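Local coordinates for protein SidF, inhibitor of growth family, member 3 (PDB 4FYE) that is a Legionella phosphoinositide phosphatase that probably removes the 3-phosphate of phosphatidylinositol 3,4,5-trisphosphate, at residues R63-P69 and A125-S131; F141-L145 and L732-V736; V240-S244 and I296-V301; K291-I296 and L506-F510. The protein carries 1 engineered substitution. All coordinates share one frame; numbering follows the deposited sequence.

Overall arrangement
Contacts 1 and 2 lie together, as do contacts 3 and 4; contact 1 is on the opposite side of the chain's centre from 3 and 4. Contacts 1 and 2 have centres about 11 Å apart and touch: Phe141 of contact 2 packs on the 125-131 loop of contact 1, and Phe733 reaches Gly67. Contacts 3 and 4, about 10 Å apart between centres, share Ile296 and helix 284-311, with Leu241 of contact 3 resting on Val293 and Phe510 of contact 4. Between the pairs, centres lie 35 to 46 Å apart. Contacts 2 and 4 are apolar helix packing; contacts 1 and 3 hold loops by hydrogen bonds, contact 1 with a salt bridge as well.

Contact 1: R63-P69 and A125-S131; sequences RPVTGQP and AKADLFS
The guanidinium of Arg63 and the carboxylate of Asp128 stand almost upright to each other, their planes 79° apart. Asp128 OD1 lies at the guanidinium edge, whereas OD2 forms the salt bridge, meeting Arg63 NH1 at 3.0 Å through its syn lone pair from a direction tilted out of the guanidinium plane. The same NH1 gives a weak bond to Phe130 O. The Phe130 ring has the CB of its neighbour Leu129 over one face, while Pro64 CG approaches ring atom CE2 obliquely at 3.6 Å. The Gln68 amide is nearly perpendicular to this ring. Gln68 OE1 accepts from Leu129 N at 2.8 Å, in a straight bond with the donor close to the line of the C=O. A bend at chi2 (72°) turns the Gln68 amide across to that backbone N-H. Further along, Ala127 N donates to Pro69 O at 2.9 Å. The Pro69 ring rests on Ala127 CB, with CG at 3.8 Å, and its CD touches Leu129 CG. Phe733 packs against both Pro69 and Leu129 from helix 733-741, and Phe141 of helix 136-163 adjoins Pro69 and Ala127. Two loops, leading into helices 71-92 and 136-163, are thus pinned together by backbone and side-chain bonds. Asp128 OD1 also accepts from Phe130 N at 3.0 Å, met from above the carboxylate plane, which makes the 128-130 bend an Asx turn.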
loop_
_atom_site.group_PDB
_atom_site.type_symbol
_atom_site.label_atom_id
_atom_site.label_comp_id
_atom_site.label_asym_id
_atom_site.label_seq_id
_atom_site.Cartn_x
_atom_site.Cartn_y
_atom_site.Cartn_z
ATOM N N ARG A 63 18.521 -20.126 -10.511
ATOM C CA ARG A 63 17.242 -19.510 -10.912
ATOM C C ARG A 63 16.159 -20.059 -9.936
ATOM O O ARG A 63 16.245 -21.196 -9.466
ATOM C CB ARG A 63 16.957 -19.736 -12.435
ATOM C CG ARG A 63 15.516 -19.399 -12.925
ATOM C CD ARG A 63 15.301 -19.595 -14.450
ATOM N NE ARG A 63 16.485 -19.085 -15.160
ATOM C CZ ARG A 63 16.476 -18.144 -16.084
ATOM N NH1 ARG A 63 15.338 -17.603 -16.528
ATOM N NH2 ARG A 63 17.613 -17.760 -16.597
ATOM N N PRO A 64 15.222 -19.211 -9.521
ATOM C CA PRO A 64 14.174 -19.594 -8.552
ATOM C C PRO A 64 13.153 -20.614 -9.042
ATOM O O PRO A 64 12.631 -20.485 -10.131
ATOM C CB PRO A 64 13.357 -18.280 -8.342
ATOM C CG PRO A 64 14.232 -17.167 -8.815
ATOM C CD PRO A 64 15.317 -17.749 -9.712
ATOM N N VAL A 65 12.729 -21.494 -8.160
ATOM C CA VAL A 65 11.771 -22.494 -8.531
ATOM C C VAL A 65 10.505 -22.226 -7.737
ATOM O O VAL A 65 9.429 -22.747 -8.042
ATOM C CB VAL A 65 12.446 -23.854 -8.251
ATOM C CG1 VAL A 65 11.500 -24.876 -7.623
ATOM C CG2 VAL A 65 13.214 -24.318 -9.511
ATOM N N THR A 66 10.619 -21.381 -6.716
ATOM C CA THR A 66 9.454 -20.935 -6.004
ATOM C C THR A 66 8.953 -19.665 -6.674
ATOM O O THR A 66 9.696 -18.973 -7.435
ATOM C CB THR A 66 9.815 -20.626 -4.544
ATOM O OG1 THR A 66 10.969 -19.778 -4.494
ATOM C CG2 THR A 66 10.180 -21.928 -3.765
ATOM N N GLY A 67 7.706 -19.301 -6.406
ATOM C CA GLY A 67 7.196 -18.046 -6.965
ATOM C C GLY A 67 6.985 -18.171 -8.487
ATOM O O GLY A 67 6.998 -17.182 -9.231
ATOM N N GLN A 68 6.748 -19.387 -8.954
ATOM C CA GLN A 68 6.677 -19.631 -10.363
ATOM C C GLN A 68 5.254 -20.037 -10.711
ATOM O O GLN A 68 4.708 -20.884 -10.048
ATOM C CB GLN A 68 7.699 -20.724 -10.645
ATOM C CG GLN A 68 8.393 -20.549 -11.962
ATOM C CD GLN A 68 9.402 -19.404 -12.018
ATOM O OE1 GLN A 68 9.359 -18.604 -12.896
ATOM N NE2 GLN A 68 10.335 -19.405 -11.153
ATOM N N PRO A 69 4.599 -19.427 -11.735
ATOM C CA PRO A 69 3.154 -19.867 -11.930
ATOM C C PRO A 69 3.049 -21.264 -12.405
ATOM O O PRO A 69 3.829 -21.709 -13.260
ATOM C CB PRO A 69 2.643 -19.013 -13.055
ATOM C CG PRO A 69 3.647 -17.923 -13.190
ATOM C CD PRO A 69 4.969 -18.373 -12.672
ATOM N N ALA A 125 3.045 -27.221 -17.687
ATOM C CA ALA A 125 2.130 -26.442 -16.853
ATOM C C ALA A 125 2.814 -25.271 -16.198
ATOM O O ALA A 125 2.162 -24.419 -15.656
ATOM C CB ALA A 125 1.524 -27.335 -15.780
ATOM N N LYS A 126 4.129 -25.227 -16.206
ATOM C CA LYS A 126 4.820 -24.230 -15.362
ATOM C C LYS A 126 5.385 -23.133 -16.219
ATOM O O LYS A 126 5.868 -23.388 -17.311
ATOM C CB LYS A 126 5.929 -24.846 -14.480
ATOM C CG LYS A 126 5.469 -26.017 -13.605
ATOM C CD LYS A 126 6.559 -26.399 -12.585
ATOM C CE LYS A 126 6.847 -27.896 -12.631
ATOM N NZ LYS A 126 8.179 -28.312 -12.074
ATOM N N ALA A 127 5.324 -21.905 -15.728
ATOM C CA ALA A 127 5.897 -20.798 -16.469
ATOM C C ALA A 127 7.266 -20.545 -15.905
ATOM O O ALA A 127 7.565 -20.984 -14.813
ATOM C CB ALA A 127 5.042 -19.552 -16.326
ATOM N N ASP A 128 8.104 -19.851 -16.666
ATOM C CA ASP A 128 9.309 -19.254 -16.143
ATOM C C ASP A 128 9.184 -17.741 -16.341
ATOM O O ASP A 128 9.104 -17.234 -17.488
ATOM C CB ASP A 128 10.533 -19.787 -16.839
ATOM C CG ASP A 128 11.847 -19.079 -16.348
ATOM O OD1 ASP A 128 11.854 -18.391 -15.270
ATOM O OD2 ASP A 128 12.890 -19.216 -17.049
ATOM N N LEU A 129 9.109 -17.037 -15.227
ATOM C CA LEU A 129 8.921 -15.586 -15.172
ATOM C C LEU A 129 10.176 -14.826 -15.580
ATOM O O LEU A 129 10.075 -13.627 -15.889
ATOM C CB LEU A 129 8.653 -15.128 -13.752
ATOM C CG LEU A 129 7.240 -15.307 -13.162
ATOM C CD1 LEU A 129 7.150 -14.555 -11.856
ATOM C CD2 LEU A 129 6.108 -14.883 -14.071
ATOM N N PHE A 130 11.333 -15.492 -15.654
ATOM C CA PHE A 130 12.554 -14.693 -15.738
ATOM C C PHE A 130 13.226 -14.958 -17.022
ATOM O O PHE A 130 14.379 -14.806 -17.163
ATOM C CB PHE A 130 13.477 -15.018 -14.597
ATOM C CG PHE A 130 12.807 -14.827 -13.284
ATOM C CD1 PHE A 130 12.265 -13.547 -12.945
ATOM C CD2 PHE A 130 12.629 -15.905 -12.403
ATOM C CE1 PHE A 130 11.593 -13.365 -11.752
ATOM C CE2 PHE A 130 11.948 -15.713 -11.207
ATOM C CZ PHE A 130 11.441 -14.429 -10.882
ATOM N N SER A 131 12.413 -15.285 -17.972
ATOM C CA SER A 131 12.804 -15.639 -19.275
ATOM C C SER A 131 11.784 -14.992 -20.204
ATOM O O SER A 131 10.663 -14.590 -19.776
ATOM C CB SER A 131 12.463 -17.150 -19.329
ATOM O OG SER A 131 13.251 -17.636 -20.288
#

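Contact 2: F141-L145 and L732-V736; sequences FLEQL and LFGKV
This is an apolar helix-to-helix contact, made by Phe141, Leu142 and Leu145 of helix 136-163 against Leu732, Lys735 and Val736 of the segment 732-736, on helix 733-741, the last helix in the model. No hydrogen bond crosses it. Phe141 and Leu732 run alongside each other head to tail, with ring atom CD2 of Phe141 4.2 Å from CD1 of Leu732. The Phe141 CG sits anti to the backbone N (chi1 167°), which carries the ring out over the gap between the helices; there Val736 CG2 comes up to its edge, 4.5 Å from Phe141 CZ. The other methyl of Leu732, CD2, lies 4.2 Å from Leu142 CD2. Positions 141, 142 and 145 follow the i, i+1, i+4 spacing that gathers side chains on one face of a helix, so 141-145 presents one face of its helix, met by the side chains of Leu732, Lys735 and Val736. Leu145 CD1 reaches across to Lys735 CB at 3.8 Å, the two side chains nearly perpendicular, and the same methyl lies 4.1 Å from Val736 CG2. Lys735 takes part with its aliphatic stem: CG lies 4.0 Å from Leu142 CD2, and the rest of its chain, bent at chi2 (-69°), takes the amine away from helix 136-163. Helix 71-92 forms a third wall, where Val71 touches both Phe141 and Leu145 and Glu74 touches Val736. Asn730 OD1 accepts from Leu732 N.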
loop_
_atom_site.group_PDB
_atom_site.type_symbol
_atom_site.label_atom_id
_atom_site.label_comp_id
_atom_site.label_asym_id
_atom_site.label_seq_id
_atom_site.Cartn_x
_atom_site.Cartn_y
_atom_site.Cartn_z
ATOM N N PHE A 141 3.330 -23.158 -21.851
ATOM C CA PHE A 141 2.609 -22.709 -20.698
ATOM C C PHE A 141 1.392 -21.928 -21.128
ATOM O O PHE A 141 0.292 -22.260 -20.641
ATOM C CB PHE A 141 3.479 -21.864 -19.786
ATOM C CG PHE A 141 2.721 -21.117 -18.732
ATOM C CD1 PHE A 141 2.453 -21.705 -17.515
ATOM C CD2 PHE A 141 2.346 -19.815 -18.924
ATOM C CE1 PHE A 141 1.807 -20.999 -16.496
ATOM C CE2 PHE A 141 1.677 -19.093 -17.924
ATOM C CZ PHE A 141 1.405 -19.680 -16.717
ATOM N N LEU A 142 1.561 -20.918 -22.018
ATOM C CA LEU A 142 0.380 -20.150 -22.534
ATOM C C LEU A 142 -0.672 -21.038 -23.151
ATOM O O LEU A 142 -1.884 -20.813 -22.908
ATOM C CB LEU A 142 0.721 -19.024 -23.514
ATOM C CG LEU A 142 1.404 -17.948 -22.687
ATOM C CD1 LEU A 142 2.305 -17.020 -23.500
ATOM C CD2 LEU A 142 0.371 -17.160 -21.968
ATOM N N GLU A 143 -0.246 -22.083 -23.888
ATOM C CA GLU A 143 -1.257 -22.914 -24.514
ATOM C C GLU A 143 -2.002 -23.680 -23.481
ATOM O O GLU A 143 -3.148 -23.955 -23.674
ATOM C CB GLU A 143 -0.707 -23.934 -25.496
ATOM C CG GLU A 143 -0.340 -23.324 -26.822
ATOM C CD GLU A 143 0.296 -24.319 -27.789
ATOM O OE1 GLU A 143 -0.172 -25.493 -27.844
ATOM O OE2 GLU A 143 1.260 -23.904 -28.492
ATOM N N GLN A 144 -1.328 -24.084 -22.410
ATOM C CA GLN A 144 -1.980 -24.917 -21.445
ATOM C C GLN A 144 -2.972 -24.025 -20.713
ATOM O O GLN A 144 -4.148 -24.344 -20.537
ATOM C CB GLN A 144 -0.953 -25.537 -20.494
ATOM C CG GLN A 144 0.045 -26.469 -21.153
ATOM C CD GLN A 144 -0.566 -27.471 -22.103
ATOM O OE1 GLN A 144 -1.508 -28.246 -21.764
ATOM N NE2 GLN A 144 -0.057 -27.452 -23.320
ATOM N N LEU A 145 -2.493 -22.844 -20.390
ATOM C CA LEU A 145 -3.287 -21.898 -19.742
ATOM C C LEU A 145 -4.565 -21.594 -20.482
ATOM O O LEU A 145 -5.570 -21.520 -19.818
ATOM C CB LEU A 145 -2.469 -20.646 -19.474
ATOM C CG LEU A 145 -3.021 -19.578 -18.555
ATOM C CD1 LEU A 145 -1.945 -18.792 -17.820
ATOM C CD2 LEU A 145 -3.830 -18.667 -19.467
ATOM N N LEU A 732 3.967 -12.875 -16.628
ATOM C CA LEU A 732 3.067 -14.036 -16.791
ATOM C C LEU A 732 2.054 -14.313 -15.667
ATOM O O LEU A 732 1.017 -14.996 -15.892
ATOM C CB LEU A 732 3.854 -15.313 -17.114
ATOM C CG LEU A 732 4.323 -15.355 -18.575
ATOM C CD1 LEU A 732 5.063 -16.668 -18.832
ATOM C CD2 LEU A 732 3.124 -15.208 -19.504
ATOM N N PHE A 733 2.358 -13.888 -14.445
ATOM C CA PHE A 733 1.346 -13.885 -13.402
ATOM C C PHE A 733 0.093 -13.108 -13.800
ATOM O O PHE A 733 -0.991 -13.432 -13.297
ATOM C CB PHE A 733 1.896 -13.495 -11.996
ATOM C CG PHE A 733 2.320 -14.704 -11.167
ATOM C CD1 PHE A 733 1.430 -15.735 -10.931
ATOM C CD2 PHE A 733 3.597 -14.799 -10.631
ATOM C CE1 PHE A 733 1.782 -16.849 -10.171
ATOM C CE2 PHE A 733 3.963 -15.907 -9.856
ATOM C CZ PHE A 733 3.055 -16.942 -9.631
ATOM N N GLY A 734 0.212 -12.137 -14.727
ATOM C CA GLY A 734 -0.974 -11.413 -15.224
ATOM C C GLY A 734 -2.016 -12.286 -15.896
ATOM O O GLY A 734 -3.218 -12.118 -15.675
ATOM N N LYS A 735 -1.565 -13.261 -16.669
ATOM C CA LYS A 735 -2.450 -14.212 -17.370
ATOM C C LYS A 735 -3.160 -15.136 -16.409
ATOM O O LYS A 735 -4.266 -15.527 -16.659
ATOM C CB LYS A 735 -1.663 -15.092 -18.373
ATOM C CG LYS A 735 -0.678 -14.389 -19.276
ATOM C CD LYS A 735 -1.389 -13.508 -20.296
ATOM C CE LYS A 735 -0.410 -12.443 -20.827
ATOM N NZ LYS A 735 -1.110 -11.305 -21.515
ATOM N N VAL A 736 -2.537 -15.489 -15.303
ATOM C CA VAL A 736 -3.264 -16.233 -14.320
ATOM C C VAL A 736 -4.301 -15.330 -13.659
ATOM O O VAL A 736 -5.439 -15.757 -13.407
ATOM C CB VAL A 736 -2.304 -16.752 -13.253
ATOM C CG1 VAL A 736 -3.107 -17.307 -12.103
ATOM C CG2 VAL A 736 -1.487 -17.866 -13.840
#

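Contact 3: V240-S244 and I296-V301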
loop_
_atom_site.group_PDB
_atom_site.type_symbol
_atom_site.label_atom_id
_atom_site.label_comp_id
_atom_site.label_asym_id
_atom_site.label_seq_id
_atom_site.Cartn_x
_atom_site.Cartn_y
_atom_site.Cartn_z
ATOM N N VAL A 240 -21.361 -0.216 0.665
ATOM C CA VAL A 240 -20.753 -0.758 1.865
ATOM C C VAL A 240 -19.693 0.223 2.393
ATOM O O VAL A 240 -19.070 0.990 1.625
ATOM C CB VAL A 240 -20.092 -2.128 1.602
ATOM C CG1 VAL A 240 -20.129 -2.981 2.872
ATOM C CG2 VAL A 240 -20.781 -2.848 0.435
ATOM N N LEU A 241 -19.512 0.211 3.707
ATOM C CA LEU A 241 -18.466 1.013 4.319
ATOM C C LEU A 241 -17.246 0.186 4.638
ATOM O O LEU A 241 -17.320 -1.057 4.738
ATOM C CB LEU A 241 -18.952 1.626 5.617
ATOM C CG LEU A 241 -20.218 2.457 5.538
ATOM C CD1 LEU A 241 -20.515 2.975 6.944
ATOM C CD2 LEU A 241 -20.046 3.604 4.554
ATOM N N GLY A 242 -16.126 0.892 4.829
ATOM C CA GLY A 242 -14.882 0.247 5.172
ATOM C C GLY A 242 -13.886 0.197 4.041
ATOM O O GLY A 242 -14.250 0.129 2.859
ATOM N N ASN A 243 -12.617 0.276 4.428
ATOM C CA ASN A 243 -11.489 0.031 3.530
ATOM C C ASN A 243 -11.221 -1.460 3.214
ATOM O O ASN A 243 -11.653 -2.384 3.926
ATOM C CB ASN A 243 -10.221 0.667 4.120
ATOM C CG ASN A 243 -10.202 2.162 3.926
ATOM O OD1 ASN A 243 -10.399 2.633 2.808
ATOM N ND2 ASN A 243 -9.995 2.922 5.013
ATOM N N SER A 244 -10.503 -1.705 2.139
ATOM C CA SER A 244 -10.055 -3.067 1.941
ATOM C C SER A 244 -8.762 -3.105 1.170
ATOM O O SER A 244 -8.289 -2.083 0.612
ATOM C CB SER A 244 -11.155 -4.035 1.381
ATOM O OG SER A 244 -11.645 -3.653 0.095
ATOM N N ILE A 296 -15.703 9.221 5.387
ATOM C CA ILE A 296 -15.848 8.193 6.375
ATOM C C ILE A 296 -14.624 7.212 6.400
ATOM O O ILE A 296 -13.940 7.057 7.450
ATOM C CB ILE A 296 -17.214 7.525 6.177
ATOM C CG1 ILE A 296 -18.305 8.465 6.744
ATOM C CG2 ILE A 296 -17.245 6.158 6.829
ATOM C CD1 ILE A 296 -19.725 8.119 6.337
ATOM N N ASN A 297 -14.317 6.597 5.260
ATOM C CA ASN A 297 -13.111 5.800 5.127
ATOM C C ASN A 297 -11.833 6.568 5.369
ATOM O O ASN A 297 -10.906 6.010 5.959
ATOM C CB ASN A 297 -13.071 5.217 3.767
ATOM C CG ASN A 297 -14.138 4.194 3.565
ATOM O OD1 ASN A 297 -14.822 3.753 4.525
ATOM N ND2 ASN A 297 -14.285 3.772 2.310
ATOM N N GLN A 298 -11.764 7.844 4.960
ATOM C CA GLN A 298 -10.622 8.659 5.377
ATOM C C GLN A 298 -10.446 8.679 6.920
ATOM O O GLN A 298 -9.323 8.614 7.395
ATOM C CB GLN A 298 -10.700 10.091 4.867
ATOM C CG GLN A 298 -9.366 10.800 5.056
ATOM C CD GLN A 298 -8.205 10.061 4.408
ATOM O OE1 GLN A 298 -8.369 9.473 3.346
ATOM N NE2 GLN A 298 -7.012 10.145 5.013
ATOM N N GLU A 299 -11.519 8.762 7.709
ATOM C CA GLU A 299 -11.293 8.696 9.136
ATOM C C GLU A 299 -10.757 7.348 9.618
ATOM O O GLU A 299 -9.843 7.325 10.455
ATOM C CB GLU A 299 -12.361 9.382 10.040
ATOM C CG GLU A 299 -13.739 8.731 10.151
ATOM C CD GLU A 299 -14.602 9.285 11.309
ATOM O OE1 GLU A 299 -15.442 8.530 11.836
ATOM O OE2 GLU A 299 -14.490 10.457 11.720
ATOM N N GLU A 300 -11.167 6.251 8.987
ATOM C CA GLU A 300 -10.623 4.945 9.336
ATOM C C GLU A 300 -9.140 4.912 9.070
ATOM O O GLU A 300 -8.358 4.433 9.878
ATOM C CB GLU A 300 -11.331 3.831 8.589
ATOM C CG GLU A 300 -10.937 2.391 8.998
ATOM C CD GLU A 300 -11.270 1.311 7.939
ATOM O OE1 GLU A 300 -10.636 0.215 7.958
ATOM O OE2 GLU A 300 -12.138 1.528 7.051
ATOM N N VAL A 301 -8.737 5.464 7.939
ATOM C CA VAL A 301 -7.323 5.606 7.647
ATOM C C VAL A 301 -6.577 6.373 8.753
ATOM O O VAL A 301 -5.425 6.063 9.019
ATOM C CB VAL A 301 -7.103 6.289 6.256
ATOM C CG1 VAL A 301 -5.651 6.781 6.023
ATOM C CG2 VAL A 301 -7.563 5.359 5.179
#
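A loop docks here on the flank of helix 284-311: Gly242 and Asn243, just upstream of strand 247-254, are held by side chains of Asn297 and Glu300, three residues apart on one helical face. Two successive backbone N-H groups are used. Gly242 N donates to Asn297 OD1 at 3.2 Å, somewhat out of the amide's carbonyl plane, and Asn243 N donates to Glu300 OE2 at 2.9 Å, along the syn lone pair of the carboxylate. Glu300 CG is anti to its backbone N (chi1 -174°) and the chain runs extended, which brings the carboxylate out to the loop. Asn243 runs head to tail beside both helix side chains; its ND2 lies 3.4 Å from Val301 CG2 and gives a weak bond to Asn297 O. Gly242 has backbone angles (phi 106°, psi 147°) at which a CB would press on the carbonyl O of Leu241, which favours glycine. Leu241 CD2 adds a loose apolar touch on Ile296 CG2 at 4.4 Å. Gln214 NE2, on helix 212-216, is a second donor to Glu300 OE2 and, weakly, to Asn297 OD1, while Asn297 ND2 bonds to Arg273 O. The buried carboxylate oxygen OE2 therefore has donors from two places, which would probably favour its charged form. The arrangement is that of an irregular loop fastened to a helix through side-chain-to-backbone bonds, just before the chain returns to the six-stranded sheet as strand 247-254.

Contact 4: K291-I296 and L506-F510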
loop_
_atom_site.group_PDB
_atom_site.type_symbol
_atom_site.label_atom_id
_atom_site.label_comp_id
_atom_site.label_asym_id
_atom_site.label_seq_id
_atom_site.Cartn_x
_atom_site.Cartn_y
_atom_site.Cartn_z
ATOM N N LYS A 291 -18.859 10.664 -2.169
ATOM C CA LYS A 291 -17.926 11.604 -1.530
ATOM C C LYS A 291 -17.884 11.461 -0.007
ATOM O O LYS A 291 -16.837 11.649 0.600
ATOM C CB LYS A 291 -18.274 13.042 -1.882
ATOM C CG LYS A 291 -17.248 13.735 -2.745
ATOM C CD LYS A 291 -17.689 15.130 -3.204
ATOM C CE LYS A 291 -18.291 15.092 -4.604
ATOM N NZ LYS A 291 -18.364 16.443 -5.220
ATOM N N ALA A 292 -19.027 11.146 0.604
ATOM C CA ALA A 292 -19.113 11.072 2.061
ATOM C C ALA A 292 -18.439 9.821 2.593
ATOM O O ALA A 292 -17.787 9.867 3.660
ATOM C CB ALA A 292 -20.551 11.104 2.537
ATOM N N VAL A 293 -18.651 8.710 1.875
ATOM C CA VAL A 293 -18.071 7.451 2.285
ATOM C C VAL A 293 -16.567 7.583 2.215
ATOM O O VAL A 293 -15.855 7.026 3.031
ATOM C CB VAL A 293 -18.498 6.334 1.357
ATOM C CG1 VAL A 293 -17.632 5.117 1.541
ATOM C CG2 VAL A 293 -19.956 6.021 1.613
ATOM N N THR A 294 -16.075 8.351 1.262
ATOM C CA THR A 294 -14.672 8.383 1.160
ATOM C C THR A 294 -14.095 9.145 2.329
ATOM O O THR A 294 -13.011 8.772 2.829
ATOM C CB THR A 294 -14.078 8.694 -0.266
ATOM O OG1 THR A 294 -13.241 9.852 -0.257
ATOM C CG2 THR A 294 -15.106 8.726 -1.412
ATOM N N LEU A 295 -14.843 10.159 2.811
ATOM C CA LEU A 295 -14.504 10.867 4.032
ATOM C C LEU A 295 -14.600 9.923 5.263
ATOM O O LEU A 295 -13.684 9.817 6.077
ATOM C CB LEU A 295 -15.469 11.998 4.234
ATOM C CG LEU A 295 -15.112 13.365 4.798
ATOM C CD1 LEU A 295 -16.125 13.668 5.882
ATOM C CD2 LEU A 295 -13.716 13.487 5.346
ATOM N N ILE A 296 -15.703 9.221 5.387
ATOM C CA ILE A 296 -15.848 8.193 6.375
ATOM C C ILE A 296 -14.624 7.212 6.400
ATOM O O ILE A 296 -13.940 7.057 7.450
ATOM C CB ILE A 296 -17.214 7.525 6.177
ATOM C CG1 ILE A 296 -18.305 8.465 6.744
ATOM C CG2 ILE A 296 -17.245 6.158 6.829
ATOM C CD1 ILE A 296 -19.725 8.119 6.337
ATOM N N LEU A 506 -21.196 17.037 5.792
ATOM C CA LEU A 506 -21.193 15.872 4.912
ATOM C C LEU A 506 -21.499 14.496 5.570
ATOM O O LEU A 506 -22.151 13.631 4.944
ATOM C CB LEU A 506 -19.826 15.809 4.262
ATOM C CG LEU A 506 -19.716 15.567 2.771
ATOM C CD1 LEU A 506 -18.239 15.497 2.371
ATOM C CD2 LEU A 506 -20.523 14.344 2.336
ATOM N N PHE A 507 -20.988 14.282 6.792
ATOM C CA PHE A 507 -21.390 13.121 7.598
ATOM C C PHE A 507 -22.912 13.165 7.802
ATOM O O PHE A 507 -23.601 12.166 7.562
ATOM C CB PHE A 507 -20.698 13.088 8.972
ATOM C CG PHE A 507 -19.225 12.840 8.936
ATOM C CD1 PHE A 507 -18.694 11.730 8.280
ATOM C CD2 PHE A 507 -18.361 13.710 9.592
ATOM C CE1 PHE A 507 -17.326 11.496 8.256
ATOM C CE2 PHE A 507 -16.987 13.493 9.593
ATOM C CZ PHE A 507 -16.468 12.368 8.925
ATOM N N SER A 508 -23.447 14.320 8.227
ATOM C CA SER A 508 -24.913 14.441 8.356
ATOM C C SER A 508 -25.589 14.078 7.039
ATOM O O SER A 508 -26.580 13.319 7.025
ATOM C CB SER A 508 -25.361 15.821 8.831
ATOM O OG SER A 508 -24.911 16.071 10.147
ATOM N N TYR A 509 -25.061 14.584 5.922
ATOM C CA TYR A 509 -25.738 14.279 4.700
ATOM C C TYR A 509 -25.814 12.768 4.478
ATOM O O TYR A 509 -26.842 12.270 4.045
ATOM C CB TYR A 509 -25.120 14.991 3.509
ATOM C CG TYR A 509 -25.643 14.455 2.189
ATOM C CD1 TYR A 509 -25.103 13.304 1.623
ATOM C CD2 TYR A 509 -26.679 15.080 1.517
ATOM C CE1 TYR A 509 -25.578 12.792 0.436
ATOM C CE2 TYR A 509 -27.151 14.569 0.310
ATOM C CZ TYR A 509 -26.589 13.426 -0.224
ATOM O OH TYR A 509 -27.042 12.899 -1.412
ATOM N N PHE A 510 -24.741 12.029 4.766
ATOM C CA PHE A 510 -24.806 10.573 4.556
ATOM C C PHE A 510 -25.787 9.863 5.499
ATOM O O PHE A 510 -26.437 8.910 5.078
ATOM C CB PHE A 510 -23.418 9.896 4.601
ATOM C CG PHE A 510 -23.463 8.406 4.350
ATOM C CD1 PHE A 510 -23.579 7.496 5.406
ATOM C CD2 PHE A 510 -23.387 7.899 3.061
ATOM C CE1 PHE A 510 -23.603 6.108 5.176
ATOM C CE2 PHE A 510 -23.385 6.511 2.826
ATOM C CZ PHE A 510 -23.516 5.618 3.888
#
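The one contact with an aromatic face is the CH-pi interaction of Leu295 with Phe507: Leu295 CD1 stands 3.7 Å from the ring centroid, over the face and 26° off its normal, displaced toward the rim near CZ. Edge contact comes from Ile296, whose CG1 lies in the plane of the same ring, 3.5 Å from Phe507 CE1, so two neighbouring residues of helix 284-311 hold the ring from face and rim. The remaining contacts are aliphatic or oblique. Ala292 CB packs on Phe510 CB at 3.7 Å; it also abuts Leu506 CD2, at a separation too short to be read literally. The Phe510 ring, its CG anti to the backbone N (chi1 -178°), passes beyond Ala292, where Val293 CG2 meets Phe510 CE2 at 3.7 Å and Ile296 CD1 approaches Phe510 CD1 at 4.0 Å, both obliquely. Helix 482-514, within a predicted coiled coil, does not run alongside helix 284-311 here: the local axes cross at -117° and come within 9.2 Å, far from the shallow crossing of coiled-coil partners. The small Ala292 lies where the backbones are nearest, facing Leu506. Charged partners come from other parts of the chain: Arg213 makes a cation-pi contact with Phe507, and Lys291, whose chain leads away from the interface, forms a salt bridge with Glu536 of helix 522-583.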